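MPT synthase subunit 2 (Burkholderia ambifaria, PDB 7L32) probably catalyses, as the large subunit of molybdopterin synthase, the sulfur transfer that turns precursor Z into molybdopterin during molybdenum cofactor biosynthesis. Local coordinates at residues P63-K68 with E128-K133; K72-A77 with V86-R91; I35-C40 with G112-S117; V121-K126 with S148-A153. All coordinates share one frame; numbering follows the deposited sequence. Where two conformers were deposited one is given.

Contact 1: P63-K68 with E128-K133; sequences PGMTEK and EAPFWK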
loop_
_atom_site.group_PDB
_atom_site.type_symbol
_atom_site.label_atom_id
_atom_site.label_comp_id
_atom_site.label_asym_id
_atom_site.label_seq_id
_atom_site.Cartn_x
_atom_site.Cartn_y
_atom_site.Cartn_z
ATOM N N PRO A 63 -6.236 -19.933 17.950
ATOM C CA PRO A 63 -7.382 -20.156 17.054
ATOM C C PRO A 63 -8.676 -19.555 17.588
ATOM O O PRO A 63 -9.030 -19.729 18.754
ATOM C CB PRO A 63 -7.458 -21.686 16.964
ATOM C CG PRO A 63 -6.054 -22.116 17.175
ATOM C CD PRO A 63 -5.482 -21.177 18.195
ATOM N N GLY A 64 -9.361 -18.804 16.723
ATOM C CA GLY A 64 -10.566 -18.101 17.120
ATOM C C GLY A 64 -10.264 -16.754 17.748
ATOM O O GLY A 64 -10.763 -15.728 17.288
ATOM N N MET A 65 -9.442 -16.755 18.802
ATOM C CA MET A 65 -9.082 -15.517 19.496
ATOM C C MET A 65 -8.385 -14.523 18.565
ATOM O O MET A 65 -8.738 -13.333 18.510
ATOM C CB MET A 65 -8.181 -15.875 20.685
ATOM C CG MET A 65 -7.512 -14.710 21.400
ATOM S SD MET A 65 -8.454 -14.137 22.839
ATOM C CE MET A 65 -8.390 -15.571 23.904
ATOM N N THR A 66 -7.376 -14.983 17.833
ATOM C CA THR A 66 -6.626 -14.049 16.999
ATOM C C THR A 66 -7.502 -13.496 15.877
ATOM O O THR A 66 -7.456 -12.298 15.591
ATOM C CB THR A 66 -5.363 -14.714 16.443
ATOM O OG1 THR A 66 -4.570 -15.216 17.528
ATOM C CG2 THR A 66 -4.505 -13.682 15.639
ATOM N N GLU A 67 -8.320 -14.347 15.245
ATOM C CA GLU A 67 -9.220 -13.857 14.195
ATOM C C GLU A 67 -10.171 -12.795 14.735
ATOM O O GLU A 67 -10.380 -11.757 14.095
ATOM C CB GLU A 67 -10.023 -15.017 13.596
ATOM C CG GLU A 67 -9.219 -15.942 12.676
ATOM C CD GLU A 67 -8.652 -17.172 13.380
ATOM O OE1 GLU A 67 -8.493 -17.171 14.627
ATOM O OE2 GLU A 67 -8.346 -18.149 12.665
ATOM N N LYS A 68 -10.736 -13.020 15.928
ATOM C CA LYS A 68 -11.643 -12.030 16.502
ATOM C C LYS A 68 -10.936 -10.702 16.759
ATOM O O LYS A 68 -11.527 -9.634 16.563
ATOM C CB LYS A 68 -12.271 -12.577 17.785
ATOM C CG LYS A 68 -13.394 -13.559 17.491
ATOM C CD LYS A 68 -14.003 -14.148 18.755
ATOM C CE LYS A 68 -14.923 -15.317 18.423
ATOM N NZ LYS A 68 -14.164 -16.577 18.123
ATOM N N GLU A 128 -1.217 -5.440 18.797
ATOM C CA GLU A 128 -2.270 -6.051 19.607
ATOM C C GLU A 128 -2.740 -7.448 19.198
ATOM O O GLU A 128 -3.338 -8.131 20.036
ATOM C CB GLU A 128 -3.501 -5.129 19.673
ATOM C CG GLU A 128 -3.238 -3.802 20.398
ATOM C CD GLU A 128 -2.788 -3.983 21.837
ATOM O OE1 GLU A 128 -3.327 -4.876 22.535
ATOM O OE2 GLU A 128 -1.887 -3.232 22.270
ATOM N N ALA A 129 -2.526 -7.888 17.970
ATOM C CA ALA A 129 -3.054 -9.200 17.570
ATOM C C ALA A 129 -2.258 -10.324 18.236
ATOM O O ALA A 129 -1.022 -10.319 18.180
ATOM C CB ALA A 129 -3.019 -9.371 16.048
ATOM N N PRO A 130 -2.924 -11.301 18.875
ATOM C CA PRO A 130 -2.188 -12.362 19.589
ATOM C C PRO A 130 -1.482 -13.350 18.675
ATOM O O PRO A 130 -2.123 -14.199 18.041
ATOM C CB PRO A 130 -3.277 -13.069 20.410
ATOM C CG PRO A 130 -4.429 -12.116 20.441
ATOM C CD PRO A 130 -4.369 -11.363 19.135
ATOM N N PHE A 131 -0.155 -13.255 18.629
ATOM C CA PHE A 131 0.705 -14.197 17.923
ATOM C C PHE A 131 1.881 -14.514 18.828
ATOM O O PHE A 131 2.258 -13.689 19.666
ATOM C CB PHE A 131 1.252 -13.630 16.601
ATOM C CG PHE A 131 0.231 -13.551 15.509
ATOM C CD1 PHE A 131 -0.058 -14.658 14.728
ATOM C CD2 PHE A 131 -0.442 -12.361 15.266
ATOM C CE1 PHE A 131 -1.005 -14.583 13.706
ATOM C CE2 PHE A 131 -1.390 -12.278 14.268
ATOM C CZ PHE A 131 -1.671 -13.392 13.482
ATOM N N TRP A 132 2.485 -15.690 18.616
ATOM C CA TRP A 132 3.631 -16.155 19.386
ATOM C C TRP A 132 4.700 -16.690 18.448
ATOM O O TRP A 132 4.386 -17.326 17.440
ATOM C CB TRP A 132 3.237 -17.260 20.390
ATOM C CG TRP A 132 2.393 -16.754 21.532
ATOM C CD1 TRP A 132 2.829 -16.439 22.791
ATOM C CD2 TRP A 132 0.981 -16.473 21.514
ATOM N NE1 TRP A 132 1.772 -16.004 23.563
ATOM C CE2 TRP A 132 0.631 -16.009 22.804
ATOM C CE3 TRP A 132 -0.023 -16.582 20.542
ATOM C CZ2 TRP A 132 -0.682 -15.656 23.145
ATOM C CZ3 TRP A 132 -1.332 -16.213 20.884
ATOM C CH2 TRP A 132 -1.645 -15.762 22.173
ATOM N N LYS A 133 5.962 -16.460 18.813
ATOM C CA LYS A 133 7.122 -16.928 18.072
ATOM C C LYS A 133 7.850 -17.979 18.894
ATOM O O LYS A 133 8.017 -17.818 20.105
ATOM C CB LYS A 133 8.096 -15.778 17.774
ATOM C CG LYS A 133 8.194 -15.373 16.321
ATOM C CD LYS A 133 9.194 -14.227 16.149
ATOM C CE LYS A 133 10.571 -14.590 16.685
ATOM N NZ LYS A 133 11.362 -15.466 15.760
#
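The first turn of helix 65-80 meets the turn that leads from helix 111-128 into strand 131-136, and Thr-66 with Pro-130 and Phe-131 forms the heart of this junction. The hydroxyl of Thr-66 donates to the backbone carbonyl of the proline, OG1 to Pro-130 O being 2.7 Å. The bond lies in the carbonyl plane, with a C=O...donor angle of 146°. Thr-66 OG1 is also hydrogen-bonded to the backbone N of Tyr-62, so one hydroxyl ties the approach to the helix to the linker that leads toward strand 131-136. Its methyl branch does a different job. With CG2 anti to the backbone N, the methyl sits over one face of the Phe-131 ring as a CH-pi contact, 4.0 Å from Thr-66 CG2 to the ring centroid and 28° off the normal, nearest to the CZ end. The same ring stacks with His-90 of strand 85-91.

Trp-132 lies in the antiparallel sheet and pairs through its backbone with Glu-60 of strand 57-61; the contact lies where strand 57-61 leads into helix 65-80. Gly-64 is the N-cap residue of that helix, and its N donates to the Glu-67 carboxylate, 2.8 Å from Gly-64 N to OE1, meeting the oxygen from above the carboxylate plane. On the more open flank, Met-65 crosses Pro-130 at about a right angle, with 4.1 Å between Met-65 CG and Pro-130 CG. The proline also touches Ala-69, one turn further along the helix.

Contact 2: K72-A77 with V86-R91; sequences KIAAEA and VAIVHR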
loop_
_atom_site.group_PDB
_atom_site.type_symbol
_atom_site.label_atom_id
_atom_site.label_comp_id
_atom_site.label_asym_id
_atom_site.label_seq_id
_atom_site.Cartn_x
_atom_site.Cartn_y
_atom_site.Cartn_z
ATOM N N LYS A 72 -11.930 -7.093 15.124
ATOM C CA LYS A 72 -12.111 -5.879 15.918
ATOM C C LYS A 72 -11.273 -4.726 15.373
ATOM O O LYS A 72 -11.733 -3.573 15.329
ATOM C CB LYS A 72 -11.733 -6.163 17.372
ATOM C CG LYS A 72 -11.627 -4.943 18.266
ATOM C CD LYS A 72 -11.240 -5.351 19.713
ATOM C CE LYS A 72 -11.509 -4.205 20.699
ATOM N NZ LYS A 72 -11.009 -4.463 22.086
ATOM N N ILE A 73 -10.032 -5.017 14.978
ATOM C CA ILE A 73 -9.162 -3.987 14.396
ATOM C C ILE A 73 -9.777 -3.438 13.111
ATOM O O ILE A 73 -9.860 -2.218 12.909
ATOM C CB ILE A 73 -7.757 -4.568 14.145
ATOM C CG1 ILE A 73 -7.059 -4.856 15.478
ATOM C CG2 ILE A 73 -6.923 -3.616 13.230
ATOM C CD1 ILE A 73 -5.866 -5.773 15.340
ATOM N N ALA A 74 -10.220 -4.328 12.217
ATOM C CA ALA A 74 -10.818 -3.857 10.961
ATOM C C ALA A 74 -12.097 -3.068 11.213
ATOM O O ALA A 74 -12.362 -2.065 10.537
ATOM C CB ALA A 74 -11.096 -5.040 10.034
ATOM N N ALA A 75 -12.913 -3.512 12.179
ATOM C CA ALA A 75 -14.134 -2.786 12.513
ATOM C C ALA A 75 -13.826 -1.376 13.018
ATOM O O ALA A 75 -14.523 -0.416 12.663
ATOM C CB ALA A 75 -14.951 -3.565 13.559
ATOM N N GLU A 76 -12.794 -1.236 13.857
ATOM C CA GLU A 76 -12.386 0.087 14.343
ATOM C C GLU A 76 -11.869 0.972 13.209
ATOM O O GLU A 76 -12.161 2.175 13.179
ATOM C CB GLU A 76 -11.333 -0.045 15.446
ATOM C CG GLU A 76 -10.702 1.286 15.900
ATOM C CD GLU A 76 -11.697 2.261 16.559
ATOM O OE1 GLU A 76 -12.861 1.896 16.875
ATOM O OE2 GLU A 76 -11.304 3.420 16.775
ATOM N N ALA A 77 -11.112 0.399 12.263
ATOM C CA ALA A 77 -10.734 1.174 11.079
ATOM C C ALA A 77 -11.969 1.684 10.350
ATOM O O ALA A 77 -12.001 2.834 9.895
ATOM C CB ALA A 77 -9.867 0.341 10.125
ATOM N N VAL A 86 -11.761 -3.441 4.145
ATOM C CA VAL A 86 -10.482 -3.922 4.668
ATOM C C VAL A 86 -10.374 -5.420 4.419
ATOM O O VAL A 86 -11.320 -6.166 4.696
ATOM C CB VAL A 86 -10.350 -3.671 6.195
ATOM C CG1 VAL A 86 -8.997 -4.203 6.724
ATOM C CG2 VAL A 86 -10.570 -2.216 6.557
ATOM N N ALA A 87 -9.203 -5.875 3.963
ATOM C CA ALA A 87 -8.910 -7.306 3.887
ATOM C C ALA A 87 -7.593 -7.580 4.601
ATOM O O ALA A 87 -6.643 -6.807 4.474
ATOM C CB ALA A 87 -8.834 -7.806 2.431
ATOM N N ILE A 88 -7.543 -8.658 5.390
ATOM C CA ILE A 88 -6.330 -9.046 6.107
ATOM C C ILE A 88 -6.118 -10.539 5.896
ATOM O O ILE A 88 -7.043 -11.335 6.117
ATOM C CB ILE A 88 -6.422 -8.747 7.619
ATOM C CG1 ILE A 88 -6.784 -7.275 7.891
ATOM C CG2 ILE A 88 -5.084 -9.153 8.336
ATOM C CD1 ILE A 88 -7.199 -6.983 9.356
ATOM N N VAL A 89 -4.914 -10.919 5.467
ATOM C CA VAL A 89 -4.498 -12.327 5.451
ATOM C C VAL A 89 -3.182 -12.425 6.211
ATOM O O VAL A 89 -2.211 -11.740 5.869
ATOM C CB VAL A 89 -4.332 -12.883 4.028
ATOM C CG1 VAL A 89 -3.991 -14.398 4.077
ATOM C CG2 VAL A 89 -5.596 -12.636 3.169
ATOM N N HIS A 90 -3.140 -13.264 7.246
ATOM C CA HIS A 90 -1.915 -13.434 8.010
ATOM C C HIS A 90 -1.526 -14.908 7.992
ATOM O O HIS A 90 -2.387 -15.782 8.125
ATOM C CB HIS A 90 -2.090 -12.933 9.456
ATOM C CG HIS A 90 -0.806 -12.538 10.121
ATOM N ND1 HIS A 90 0.234 -13.419 10.323
ATOM C CD2 HIS A 90 -0.417 -11.365 10.681
ATOM C CE1 HIS A 90 1.221 -12.803 10.955
ATOM N NE2 HIS A 90 0.851 -11.556 11.187
ATOM N N ARG A 91 -0.242 -15.186 7.792
ATOM C CA ARG A 91 0.205 -16.572 7.771
ATOM C C ARG A 91 0.714 -16.987 9.143
ATOM O O ARG A 91 1.084 -16.153 9.975
ATOM C CB ARG A 91 1.297 -16.786 6.731
ATOM C CG ARG A 91 0.814 -16.532 5.305
ATOM C CD ARG A 91 1.926 -16.765 4.312
ATOM N NE ARG A 91 2.263 -18.176 4.195
ATOM C CZ ARG A 91 3.409 -18.631 3.710
ATOM N NH1 ARG A 91 4.372 -17.807 3.329
ATOM N NH2 ARG A 91 3.598 -19.947 3.611
#
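Ala-74 points its methyl from helix 72-77 toward strand 86-91, where it meets two branched side chains that rise from the same face of the strand. Its closest partner is Val-86, at 4.0 Å between Ala-74 CB and Val-86 CG1. The two branches of this valine are shared between successive turns of the helix: CG1, anti to the backbone N (chi1 179°), goes to Ala-74, while CG2 faces Ala-77, with 4.4 Å from Val-86 CG2 to Ala-77 CB. Ile-88, two residues on, brings CD1 in beside Val-86 CG1, 4.4 Å from Ala-74 CB.

The interface is wholly apolar and buried, and small side chains on the helix face larger ones on the strand. Ile-12 of strand 11-15 touches both Ala-74 and Ile-88, and Val-121 of helix 111-128 touches Ala-77 and Ile-88, so a neighbouring strand and a second helix join the cluster. The segments run nearly antiparallel, at 158°, with their axes 9.3 Å apart. A helix that leads through a short connection into an antiparallel strand and packs on that strand's mixed sheet belongs to the alpha/beta-hammerhead fold of MoaE proteins.

Contact 3: I35-C40 with G112-S117; sequences IGALAC and GDAFAS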
loop_
_atom_site.group_PDB
_atom_site.type_symbol
_atom_site.label_atom_id
_atom_site.label_comp_id
_atom_site.label_asym_id
_atom_site.label_seq_id
_atom_site.Cartn_x
_atom_site.Cartn_y
_atom_site.Cartn_z
ATOM N N ILE A 35 -15.763 2.267 -5.577
ATOM C CA ILE A 35 -14.621 3.037 -5.091
ATOM C C ILE A 35 -13.356 2.392 -5.625
ATOM O O ILE A 35 -13.305 1.174 -5.824
ATOM C CB ILE A 35 -14.597 3.163 -3.550
ATOM C CG1 ILE A 35 -14.697 1.784 -2.868
ATOM C CG2 ILE A 35 -15.739 4.079 -3.075
ATOM C CD1 ILE A 35 -14.716 1.885 -1.350
ATOM N N GLY A 36 -12.343 3.223 -5.902
ATOM C CA GLY A 36 -11.161 2.750 -6.604
ATOM C C GLY A 36 -9.768 3.033 -6.051
ATOM O O GLY A 36 -8.792 2.736 -6.743
ATOM N N ALA A 37 -9.628 3.624 -4.863
ATOM C CA ALA A 37 -8.306 3.914 -4.313
ATOM C C ALA A 37 -7.933 2.745 -3.419
ATOM O O ALA A 37 -8.636 2.487 -2.439
ATOM C CB ALA A 37 -8.312 5.217 -3.515
ATOM N N LEU A 38 -6.857 2.034 -3.749
ATOM C CA LEU A 38 -6.499 0.820 -3.008
ATOM C C LEU A 38 -5.093 0.953 -2.435
ATOM O O LEU A 38 -4.138 1.183 -3.177
ATOM C CB LEU A 38 -6.624 -0.404 -3.934
ATOM C CG LEU A 38 -6.294 -1.753 -3.287
ATOM C CD1 LEU A 38 -7.334 -2.815 -3.669
ATOM C CD2 LEU A 38 -4.953 -2.133 -3.843
ATOM N N ALA A 39 -4.959 0.815 -1.116
ATOM C CA ALA A 39 -3.654 0.807 -0.475
ATOM C C ALA A 39 -3.394 -0.582 0.087
ATOM O O ALA A 39 -4.302 -1.206 0.647
ATOM C CB ALA A 39 -3.566 1.833 0.662
ATOM N N CYS A 40 -2.163 -1.064 -0.050
ATOM C CA CYS A 40 -1.873 -2.369 0.519
ATOM C C CYS A 40 -0.491 -2.382 1.157
ATOM O O CYS A 40 0.368 -1.518 0.919
ATOM C CB CYS A 40 -2.023 -3.487 -0.527
ATOM S SG CYS A 40 -1.019 -3.305 -2.008
ATOM N N GLY A 112 -6.346 9.286 0.529
ATOM C CA GLY A 112 -6.035 9.660 1.909
ATOM C C GLY A 112 -6.585 8.668 2.921
ATOM O O GLY A 112 -5.861 8.198 3.813
ATOM N N ASP A 113 -7.862 8.308 2.770
ATOM C CA ASP A 113 -8.484 7.337 3.677
ATOM C C ASP A 113 -7.916 5.936 3.479
ATOM O O ASP A 113 -7.804 5.153 4.437
ATOM C CB ASP A 113 -10.001 7.307 3.464
ATOM C CG ASP A 113 -10.706 8.543 3.999
ATOM O OD1 ASP A 113 -10.067 9.469 4.534
ATOM O OD2 ASP A 113 -11.938 8.565 3.885
ATOM N N ALA A 114 -7.598 5.571 2.238
ATOM C CA ALA A 114 -7.027 4.253 1.999
ATOM C C ALA A 114 -5.680 4.093 2.705
ATOM O O ALA A 114 -5.465 3.114 3.431
ATOM C CB ALA A 114 -6.900 3.996 0.492
ATOM N N PHE A 115 -4.760 5.053 2.518
ATOM C CA PHE A 115 -3.449 4.973 3.171
ATOM C C PHE A 115 -3.568 4.978 4.695
ATOM O O PHE A 115 -2.925 4.176 5.381
ATOM C CB PHE A 115 -2.573 6.159 2.764
ATOM C CG PHE A 115 -1.866 5.972 1.466
ATOM C CD1 PHE A 115 -0.926 4.947 1.312
ATOM C CD2 PHE A 115 -2.103 6.851 0.415
ATOM C CE1 PHE A 115 -0.230 4.788 0.104
ATOM C CE2 PHE A 115 -1.420 6.708 -0.788
ATOM C CZ PHE A 115 -0.480 5.693 -0.949
ATOM N N ALA A 116 -4.359 5.898 5.242
ATOM C CA ALA A 116 -4.425 6.038 6.700
ATOM C C ALA A 116 -4.973 4.769 7.335
ATOM O O ALA A 116 -4.441 4.274 8.342
ATOM C CB ALA A 116 -5.284 7.244 7.081
ATOM N N SER A 117 -6.047 4.230 6.760
ATOM C CA SER A 117 -6.659 3.039 7.346
ATOM C C SER A 117 -5.741 1.831 7.223
ATOM O O SER A 117 -5.685 0.995 8.136
ATOM C CB SER A 117 -8.024 2.759 6.700
ATOM O OG SER A 117 -7.939 2.516 5.293
#
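Ala-39 and Ala-114 pack against each other between strand 37-40 and helix 112-117, their CB atoms 4.0 Å apart. The methyl of Ala-39 lies closer still to the helix backbone, 3.6 Å from Ala-39 CB to Ala-114 O. In return the methyl of Ala-114 sits between two alternate strand residues, reaching the Ala-37 carbonyl with 3.7 Å from Ala-114 CB to Ala-37 O. Phe-115 adds a lesser touch: although its CB is directed away from the strand, its ring swings back with CG beside the backbone N (chi1 -83°), and CD1 comes 4.1 Å from Ala-39 CB. With methyl groups as the main spacers, strand and helix axes come within 7.2 Å and run almost parallel, at 18°.

The next shell holds the backbones in place. Ala-37 and Ala-39 pair with Ala-108 and Thr-106 of strand 100-108, and the hydroxyl of Thr-106 is hydrogen-bonded to Ala-114 O, the same carbonyl that the Ala-39 methyl touches. Sheet and helix are thereby linked by a polar bond beside the apolar contact.

Farther out, Phe-115 meets Phe-41 of the second subunit, the two ring planes at about 25°, and Ala-37 packs on the same residue. Leu-38, Ala-39 and Cys-40 pair antiparallel with a strand of that chain, so the mixed sheet continues across the interface, an arrangement characteristic of a dimer joined edge to edge through its outermost strands, here with helix 111-128 packed on the sheet beside the seam.

Contact 4: V121-K126 with S148-A153; sequences VMDYLK and STDDAA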
loop_
_atom_site.group_PDB
_atom_site.type_symbol
_atom_site.label_atom_id
_atom_site.label_comp_id
_atom_site.label_asym_id
_atom_site.label_seq_id
_atom_site.Cartn_x
_atom_site.Cartn_y
_atom_site.Cartn_z
ATOM N N VAL A 121 -4.433 -0.166 10.504
ATOM C CA VAL A 121 -4.664 -1.602 10.702
ATOM C C VAL A 121 -3.343 -2.322 10.960
ATOM O O VAL A 121 -3.257 -3.176 11.849
ATOM C CB VAL A 121 -5.423 -2.209 9.499
ATOM C CG1 VAL A 121 -5.447 -3.760 9.582
ATOM C CG2 VAL A 121 -6.881 -1.678 9.416
ATOM N N MET A 122 -2.289 -1.985 10.202
ATOM C CA MET A 122 -0.984 -2.619 10.419
ATOM C C MET A 122 -0.429 -2.297 11.805
ATOM O O MET A 122 0.083 -3.193 12.500
ATOM C CB MET A 122 0.040 -2.194 9.337
ATOM C CG MET A 122 -0.043 -3.031 8.023
ATOM S SD MET A 122 0.196 -4.822 8.321
ATOM C CE MET A 122 1.840 -4.815 9.007
ATOM N N ASP A 123 -0.514 -1.025 12.230
ATOM C CA ASP A 123 -0.011 -0.641 13.555
ATOM C C ASP A 123 -0.745 -1.403 14.658
ATOM O O ASP A 123 -0.128 -1.894 15.606
ATOM C CB ASP A 123 -0.189 0.862 13.783
ATOM C CG ASP A 123 0.825 1.705 13.019
ATOM O OD1 ASP A 123 1.857 1.168 12.550
ATOM O OD2 ASP A 123 0.562 2.915 12.897
ATOM N N TYR A 124 -2.073 -1.457 14.566
ATOM C CA TYR A 124 -2.891 -2.129 15.585
ATOM C C TYR A 124 -2.651 -3.636 15.555
ATOM O O TYR A 124 -2.519 -4.284 16.610
ATOM C CB TYR A 124 -4.361 -1.788 15.300
ATOM C CG TYR A 124 -5.420 -1.950 16.373
ATOM C CD1 TYR A 124 -5.169 -2.628 17.562
ATOM C CD2 TYR A 124 -6.721 -1.491 16.142
ATOM C CE1 TYR A 124 -6.176 -2.802 18.522
ATOM C CE2 TYR A 124 -7.737 -1.656 17.100
ATOM C CZ TYR A 124 -7.454 -2.316 18.284
ATOM O OH TYR A 124 -8.445 -2.493 19.236
ATOM N N LEU A 125 -2.558 -4.204 14.351
ATOM C CA LEU A 125 -2.219 -5.620 14.201
ATOM C C LEU A 125 -0.892 -5.949 14.881
ATOM O O LEU A 125 -0.796 -6.898 15.680
ATOM C CB LEU A 125 -2.160 -5.971 12.704
ATOM C CG LEU A 125 -1.885 -7.412 12.253
ATOM C CD1 LEU A 125 -2.454 -7.606 10.833
ATOM C CD2 LEU A 125 -0.389 -7.772 12.269
ATOM N N LYS A 126 0.155 -5.177 14.564
ATOM C CA LYS A 126 1.500 -5.506 15.045
ATOM C C LYS A 126 1.628 -5.345 16.557
ATOM O O LYS A 126 2.420 -6.055 17.197
ATOM C CB LYS A 126 2.536 -4.644 14.316
ATOM C CG LYS A 126 2.785 -5.090 12.874
ATOM C CD LYS A 126 3.524 -6.446 12.853
ATOM C CE LYS A 126 3.806 -6.957 11.434
ATOM N NZ LYS A 126 4.582 -8.277 11.401
ATOM N N SER A 148 4.484 -6.372 19.105
ATOM C CA SER A 148 5.420 -5.260 19.163
ATOM C C SER A 148 4.866 -4.150 20.048
ATOM O O SER A 148 3.696 -4.155 20.438
ATOM C CB SER A 148 5.685 -4.688 17.767
ATOM O OG SER A 148 6.209 -5.651 16.869
ATOM N N THR A 149 5.743 -3.229 20.419
ATOM C CA THR A 149 5.347 -1.959 21.015
ATOM C C THR A 149 5.698 -0.843 20.036
ATOM O O THR A 149 6.792 -0.837 19.460
ATOM C CB THR A 149 6.028 -1.737 22.370
ATOM O OG1 THR A 149 7.448 -1.750 22.206
ATOM C CG2 THR A 149 5.626 -2.839 23.347
ATOM N N ASP A 150 4.761 0.074 19.808
ATOM C CA ASP A 150 5.020 1.252 18.982
ATOM C C ASP A 150 4.417 2.423 19.749
ATOM O O ASP A 150 3.216 2.688 19.639
ATOM C CB ASP A 150 4.398 1.092 17.587
ATOM C CG ASP A 150 4.925 2.113 16.558
ATOM O OD1 ASP A 150 5.130 3.303 16.901
ATOM O OD2 ASP A 150 5.114 1.719 15.383
ATOM N N ASP A 151 5.251 3.207 20.420
ATOM C CA ASP A 151 4.677 4.296 21.190
ATOM C C ASP A 151 4.405 5.514 20.330
ATOM O O ASP A 151 3.504 6.299 20.656
ATOM C CB ASP A 151 5.614 4.690 22.336
ATOM C CG ASP A 151 5.741 3.603 23.387
ATOM O OD1 ASP A 151 4.731 2.911 23.646
ATOM O OD2 ASP A 151 6.842 3.450 23.941
ATOM N N ALA A 152 5.038 5.612 19.162
ATOM C CA ALA A 152 4.740 6.766 18.330
ATOM C C ALA A 152 3.429 6.559 17.595
ATOM O O ALA A 152 2.653 7.509 17.429
ATOM C CB ALA A 152 5.866 6.989 17.323
ATOM N N ALA A 153 3.137 5.311 17.219
ATOM C CA ALA A 153 1.871 5.017 16.559
ATOM C C ALA A 153 0.707 5.217 17.516
ATOM O O ALA A 153 -0.340 5.758 17.130
ATOM C CB ALA A 153 1.887 3.590 16.001
HETATM O O HOH W 1 4.541 -7.640 16.111
#
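Ser-148 starts the contact with a backbone bond to the last turn of helix 111-128: its N donates to the carbonyl of Lys-126, 2.8 Å from Ser-148 N to Lys-126 O, and the N-H points almost straight at the acceptor (172°). A water doubles this link. It donates to Lys-126 O and accepts from the Ser-148 hydroxyl, at 2.7 Å from OG to the water, so the carbonyl receives both a direct and a water-borne bond. The serine torsion sets OG beside its own backbone N (chi1 -59°), from where it can reach this water.

Asp-150 turns toward Asp-123 and caps helix 151-156. Its OD1 accepts from Ala-153 N at 2.8 Å, approached from above the carboxylate plane, and more weakly from Ala-152 N. The two aspartates are close neighbours, with 4.4 Å between Asp-123 OD1 and Asp-150 OD2. Arg-111 of the second subunit probably eases this meeting of like charges: it makes a salt bridge to Asp-123 OD1 and a long, weak ion pair with Asp-150.

Ala-153 completes the segment by setting its methyl against the Asp-123 carboxylate, 3.4 Å from Ala-153 CB to Asp-123 OD2. That oxygen also accepts from the indole NE1 of Trp-157, which follows the short helix.

The start of helix 151-156 packs against the C-terminal part of helix 111-128 near the subunit interface, while Val-121, Tyr-124 and Leu-125 on other faces of the long helix reach helix 65-80 and strands 85-91 and 100-108.

How the contacts relate
Contacts 1 and 2 lie along helix 65-80, their centres about 12 Å apart, and touch each other. Helix 111-128 carries contacts 3 and 4 near its two ends, with centres about 18 Å apart, and both touch the second subunit. Contact 2 bridges to this second helix, since Ile-73, Ala-77 and Ile-88 pack on the 121-126 segment of contact 4. Along the chain, contact 2 is nested within the loops closed by contacts 1 and 3, while contact 4 opens after contact 3 closes. Contacts 1 and 3 are about 25 Å apart between centres: contact 1 lies by the antiparallel sheet, contact 3 at the dimer interface, and helix 111-128 runs from the interface to the linker into strand 131-136.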